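Local coordinates for protein aspartate aminotransferase, mitochondrial (Trypanosoma brucei brucei, PDB 4W5K) that probably transfers the amino group between L-aspartate and 2-oxoglutarate, using pyridoxal 5'-phosphate as its cofactor, at residues L104-D109 and G255-S260; L78-T83 and P235-A240. The protein carries 1 engineered substitution. One frame throughout, in Å; residues are numbered along the deposited sequence.

Contact 1: L104-D109 and G255-S260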
loop_
_atom_site.group_PDB
_atom_site.type_symbol
_atom_site.label_atom_id
_atom_site.label_comp_id
_atom_site.label_asym_id
_atom_site.label_seq_id
_atom_site.Cartn_x
_atom_site.Cartn_y
_atom_site.Cartn_z
ATOM N N LEU A 104 -10.915 -4.046 1.647
ATOM C CA LEU A 104 -11.530 -5.355 1.353
ATOM C C LEU A 104 -10.593 -6.488 1.743
ATOM O O LEU A 104 -11.017 -7.489 2.329
ATOM C CB LEU A 104 -11.878 -5.467 -0.130
ATOM C CG LEU A 104 -13.046 -4.550 -0.476
ATOM C CD1 LEU A 104 -13.044 -4.284 -1.976
ATOM C CD2 LEU A 104 -14.415 -5.197 -0.013
ATOM N N ARG A 105 -9.319 -6.356 1.386
ATOM C CA ARG A 105 -8.334 -7.401 1.678
ATOM C C ARG A 105 -8.040 -7.523 3.179
ATOM O O ARG A 105 -8.081 -8.641 3.742
ATOM C CB ARG A 105 -7.021 -7.138 0.919
ATOM C CG ARG A 105 -5.841 -8.068 1.298
ATOM C CD ARG A 105 -6.156 -9.546 1.051
ATOM N NE ARG A 105 -5.006 -10.383 1.411
ATOM C CZ ARG A 105 -4.015 -10.721 0.581
ATOM N NH1 ARG A 105 -4.028 -10.287 -0.677
ATOM N NH2 ARG A 105 -3.016 -11.504 1.014
ATOM N N ILE A 106 -7.715 -6.399 3.822
ATOM C CA ILE A 106 -7.414 -6.431 5.261
ATOM C C ILE A 106 -8.663 -6.878 6.045
ATOM O O ILE A 106 -8.560 -7.690 6.952
ATOM C CB ILE A 106 -6.911 -5.078 5.775
ATOM C CG1 ILE A 106 -5.527 -4.774 5.171
ATOM C CG2 ILE A 106 -6.829 -5.072 7.293
ATOM C CD1 ILE A 106 -4.404 -5.711 5.600
ATOM N N GLY A 107 -9.834 -6.359 5.678
ATOM C CA GLY A 107 -11.077 -6.834 6.295
ATOM C C GLY A 107 -11.281 -8.311 6.115
ATOM O O GLY A 107 -11.663 -9.018 7.071
ATOM N N GLY A 108 -11.117 -8.798 4.881
ATOM C CA GLY A 108 -11.223 -10.228 4.616
ATOM C C GLY A 108 -10.257 -11.061 5.454
ATOM O O GLY A 108 -10.611 -12.125 5.988
ATOM N N ASP A 109 -9.023 -10.563 5.597
ATOM C CA ASP A 109 -8.024 -11.245 6.413
ATOM C C ASP A 109 -8.360 -11.206 7.909
ATOM O O ASP A 109 -7.854 -12.035 8.683
ATOM C CB ASP A 109 -6.622 -10.623 6.188
ATOM C CG ASP A 109 -5.929 -11.156 4.922
ATOM O OD1 ASP A 109 -6.181 -12.311 4.543
ATOM O OD2 ASP A 109 -5.092 -10.430 4.325
ATOM N N GLY A 255 -8.071 4.944 1.511
ATOM C CA GLY A 255 -9.360 4.403 1.956
ATOM C C GLY A 255 -9.358 4.147 3.455
ATOM O O GLY A 255 -8.359 4.445 4.146
ATOM N N ALA A 256 -10.472 3.617 3.962
ATOM C CA ALA A 256 -10.547 3.202 5.368
ATOM C C ALA A 256 -11.402 1.941 5.489
ATOM O O ALA A 256 -12.244 1.645 4.641
ATOM C CB ALA A 256 -11.132 4.340 6.248
ATOM N N LEU A 257 -11.158 1.222 6.570
ATOM C CA LEU A 257 -11.867 0.009 6.941
ATOM C C LEU A 257 -12.511 0.212 8.302
ATOM O O LEU A 257 -11.877 0.757 9.200
ATOM C CB LEU A 257 -10.891 -1.170 6.964
ATOM C CG LEU A 257 -11.400 -2.476 7.572
ATOM C CD1 LEU A 257 -12.541 -3.041 6.725
ATOM C CD2 LEU A 257 -10.258 -3.457 7.596
ATOM N N HIS A 258 -13.759 -0.249 8.475
ATOM C CA HIS A 258 -14.485 -0.083 9.736
ATOM C C HIS A 258 -15.128 -1.408 10.093
ATOM O O HIS A 258 -15.741 -2.019 9.213
ATOM C CB HIS A 258 -15.586 0.987 9.614
ATOM C CG HIS A 258 -15.101 2.280 9.037
ATOM N ND1 HIS A 258 -14.346 3.187 9.755
ATOM C CD2 HIS A 258 -15.286 2.825 7.809
ATOM C CE1 HIS A 258 -14.084 4.235 8.988
ATOM N NE2 HIS A 258 -14.639 4.036 7.800
ATOM N N ILE A 259 -14.965 -1.858 11.333
ATOM C CA ILE A 259 -15.697 -3.021 11.831
ATOM C C ILE A 259 -16.419 -2.675 13.127
ATOM O O ILE A 259 -15.799 -2.350 14.134
ATOM C CB ILE A 259 -14.785 -4.257 12.108
ATOM C CG1 ILE A 259 -13.887 -4.584 10.897
ATOM C CG2 ILE A 259 -15.656 -5.459 12.566
ATOM C CD1 ILE A 259 -12.477 -3.969 11.018
ATOM N N SER A 260 -17.739 -2.779 13.126
ATOM C CA SER A 260 -18.474 -2.557 14.368
ATOM C C SER A 260 -18.451 -3.800 15.241
ATOM O O SER A 260 -18.351 -4.919 14.749
ATOM C CB SER A 260 -19.919 -2.149 14.098
ATOM O OG SER A 260 -20.654 -3.208 13.505
#

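Contact 2: L78-T83 and P235-A240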
loop_
_atom_site.group_PDB
_atom_site.type_symbol
_atom_site.label_atom_id
_atom_site.label_comp_id
_atom_site.label_asym_id
_atom_site.label_seq_id
_atom_site.Cartn_x
_atom_site.Cartn_y
_atom_site.Cartn_z
ATOM N N LEU A 78 -17.650 10.526 8.372
ATOM C CA LEU A 78 -18.229 10.675 7.028
ATOM C C LEU A 78 -19.047 9.434 6.674
ATOM O O LEU A 78 -20.144 9.541 6.111
ATOM C CB LEU A 78 -17.134 10.916 5.972
ATOM C CG LEU A 78 -17.623 10.926 4.515
ATOM C CD1 LEU A 78 -18.545 12.111 4.254
ATOM C CD2 LEU A 78 -16.437 10.929 3.551
ATOM N N CYS A 79 -18.538 8.258 7.043
ATOM C CA CYS A 79 -19.220 6.996 6.738
ATOM C C CYS A 79 -20.525 6.873 7.528
ATOM O O CYS A 79 -21.615 6.633 6.952
ATOM C CB CYS A 79 -18.297 5.793 7.039
ATOM S SG CYS A 79 -19.124 4.183 6.766
ATOM N N PHE A 80 -20.449 7.077 8.848
ATOM C CA PHE A 80 -21.557 6.701 9.727
ATOM C C PHE A 80 -22.441 7.882 10.132
ATOM O O PHE A 80 -23.545 7.689 10.650
ATOM C CB PHE A 80 -21.001 5.960 10.971
ATOM C CG PHE A 80 -20.400 4.624 10.642
ATOM C CD1 PHE A 80 -21.217 3.543 10.349
ATOM C CD2 PHE A 80 -19.015 4.447 10.591
ATOM C CE1 PHE A 80 -20.693 2.310 10.027
ATOM C CE2 PHE A 80 -18.469 3.206 10.264
ATOM C CZ PHE A 80 -19.322 2.131 9.983
ATOM N N GLY A 81 -21.975 9.098 9.842
ATOM C CA GLY A 81 -22.729 10.314 10.098
ATOM C C GLY A 81 -22.601 10.828 11.516
ATOM O O GLY A 81 -21.886 10.228 12.311
ATOM N N PRO A 82 -23.309 11.930 11.835
ATOM C CA PRO A 82 -23.251 12.636 13.126
ATOM C C PRO A 82 -24.118 12.044 14.251
ATOM O O PRO A 82 -23.889 12.364 15.417
ATOM C CB PRO A 82 -23.756 14.036 12.766
ATOM C CG PRO A 82 -24.746 13.787 11.681
ATOM C CD PRO A 82 -24.202 12.617 10.881
ATOM N N THR A 83 -25.110 11.223 13.921
ATOM C CA THR A 83 -25.962 10.651 14.962
ATOM C C THR A 83 -25.888 9.121 14.979
ATOM O O THR A 83 -26.925 8.438 14.986
ATOM C CB THR A 83 -27.425 11.085 14.792
ATOM O OG1 THR A 83 -27.991 10.432 13.646
ATOM C CG2 THR A 83 -27.516 12.598 14.611
ATOM N N PRO A 235 -24.716 -7.394 15.142
ATOM C CA PRO A 235 -23.569 -7.359 16.067
ATOM C C PRO A 235 -22.290 -6.858 15.392
ATOM O O PRO A 235 -21.588 -6.031 15.967
ATOM C CB PRO A 235 -23.418 -8.819 16.503
ATOM C CG PRO A 235 -24.785 -9.403 16.312
ATOM C CD PRO A 235 -25.337 -8.726 15.094
ATOM N N ASN A 236 -21.997 -7.348 14.192
ATOM C CA ASN A 236 -20.810 -6.914 13.458
ATOM C C ASN A 236 -21.141 -6.543 12.027
ATOM O O ASN A 236 -21.711 -7.360 11.292
ATOM C CB ASN A 236 -19.734 -8.012 13.437
ATOM C CG ASN A 236 -19.339 -8.481 14.818
ATOM O OD1 ASN A 236 -19.780 -9.536 15.282
ATOM N ND2 ASN A 236 -18.507 -7.703 15.488
ATOM N N LEU A 237 -20.766 -5.318 11.645
ATOM C CA LEU A 237 -20.802 -4.825 10.273
ATOM C C LEU A 237 -19.388 -4.432 9.812
ATOM O O LEU A 237 -18.649 -3.823 10.576
ATOM C CB LEU A 237 -21.735 -3.612 10.172
ATOM C CG LEU A 237 -21.519 -2.646 8.997
ATOM C CD1 LEU A 237 -22.072 -3.261 7.698
ATOM C CD2 LEU A 237 -22.205 -1.294 9.273
ATOM N N ILE A 238 -19.019 -4.785 8.579
ATOM C CA ILE A 238 -17.732 -4.380 8.013
ATOM C C ILE A 238 -18.000 -3.391 6.887
ATOM O O ILE A 238 -18.920 -3.604 6.101
ATOM C CB ILE A 238 -16.933 -5.572 7.446
ATOM C CG1 ILE A 238 -16.823 -6.684 8.488
ATOM C CG2 ILE A 238 -15.513 -5.132 6.991
ATOM C CD1 ILE A 238 -17.623 -7.888 8.138
ATOM N N VAL A 239 -17.205 -2.323 6.811
ATOM C CA VAL A 239 -17.341 -1.364 5.716
ATOM C C VAL A 239 -15.970 -1.077 5.106
ATOM O O VAL A 239 -15.052 -0.696 5.836
ATOM C CB VAL A 239 -17.951 -0.024 6.174
ATOM C CG1 VAL A 239 -18.142 0.906 4.959
ATOM C CG2 VAL A 239 -19.308 -0.243 6.869
ATOM N N ALA A 240 -15.835 -1.285 3.788
ATOM C CA ALA A 240 -14.627 -0.912 3.048
ATOM C C ALA A 240 -14.943 0.384 2.332
ATOM O O ALA A 240 -15.845 0.427 1.487
ATOM C CB ALA A 240 -14.230 -1.997 2.044
#

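Contact 1: L104-D109 and G255-S260
Leu257 and Ile106 meet across this contact as branched aliphatic chains, and the flat groups of Arg105 and Asp109 lie away from the strand: the guanidinium of Arg105 takes the carboxylate of Asp109 at its edge, nearly in its plane. Arg105 NE lies 2.9 Å from Asp109 OD2 in a salt bridge between residues one helical turn apart, with an N-H...O angle of 150°. The carboxylate is turned against the guanidinium, so that OD2 is approached from 35° above its own plane. Arg105 NH1 is hydrogen-bonded to Pro280 O of the second subunit. On the strand, the His258 imidazole points away from the helix, ND1 bonding to Ser94 OG and NE2 to Gln241 OE1.

The contact itself is made by Leu257 pressing on the backbone of Gly107. With CG anti to the backbone N (chi1 169°), the leucine sends both methyls to the helix. Its CD2 comes within 3.5 Å of Gly107 N and 3.7 Å of Gly107 CA, while CD1 is 4.1 Å from that same CA. Because Gly107 carries no side chain, strand and helix can come close, with Gly107 CA and Leu257 CA 6.9 Å apart. Ile106 closes the flank: its CG2 reaches Leu257 CD2 at 3.8 Å, whereas the CG1 branch leads away from the strand. Everything that touches is buried and apolar or backbone.

Helix 99-110 thus lies on one face of the large mixed sheet, against strand 255-260, which runs antiparallel to its neighbours 92-97 and 238-242. Gly100 and Thr101, in the first turn of this helix, bind the cofactor, and Leu104 touches it. Helix 264-282 packs on Ile106 and Leu257 through Leu274, helix 129-137 covers Leu104, and Ile238 of strand 238-242 lies beside Leu257.

Contact 2: L78-T83 and P235-A240
Val239 carries the largest share of this contact, dividing its two methyls between Cys79 and Phe80 at the end of helix 69-80. CG1, anti to the backbone N (chi1 -177°), meets Cys79 SG at 3.9 Å. The other branch, CG2, lies 3.9 Å from Phe80 CZ, the far tip of the ring, and approaches it obliquely.

Phe80 is held from several directions. Its neighbour Cys79 folds its sulfur over one face of the ring, with SG 3.6 Å above the plane and over the centre. At the edge, near the ring plane, Leu237 CD2 sits 4.0 Å from Phe80 CE1. His258 of the adjacent strand adds a T-shaped ring contact. The sulfur is therefore shared, packing on the ring and on the valine at once, and the whole patch is buried and apolar.

Directly after Phe80 the helix stops: Gly81 takes a positive phi of 84°, and the chain moves away from 235-240 through Pro82 and Thr83, both exposed. Arg228 bonds to the carbonyl oxygens of both Leu78 and Cys79 near this helix end.

Leu237 and Val239 face helix 69-80, while Ile238 and Ala240 turn to the other side, where Ala240 touches helix 99-110. A mixed sheet covered by helices on both faces is the alpha/beta/alpha large domain of the fold type I pyridoxal phosphate enzymes, aspartate aminotransferases among them.

From the N terminus the chain passes 78-83 first, then 104-109, and much later returns through 235-240 and 255-260. Contact 2 opens at 78-83 and closes at 235-240; contact 1 opens between these, at 104-109, and closes after them, at 255-260, so the loops cross and neither contains the other. Their second halves run antiparallel side by side: Val239 N and His258 O are 2.8 Å apart, as are Leu237 N and Ser260 OG, both probable hydrogen bonds. Contact 1 ties the helix whose start binds the cofactor to one face of this strand pair, and contact 2 joins the C-terminal end of helix 69-80 to the opposite face.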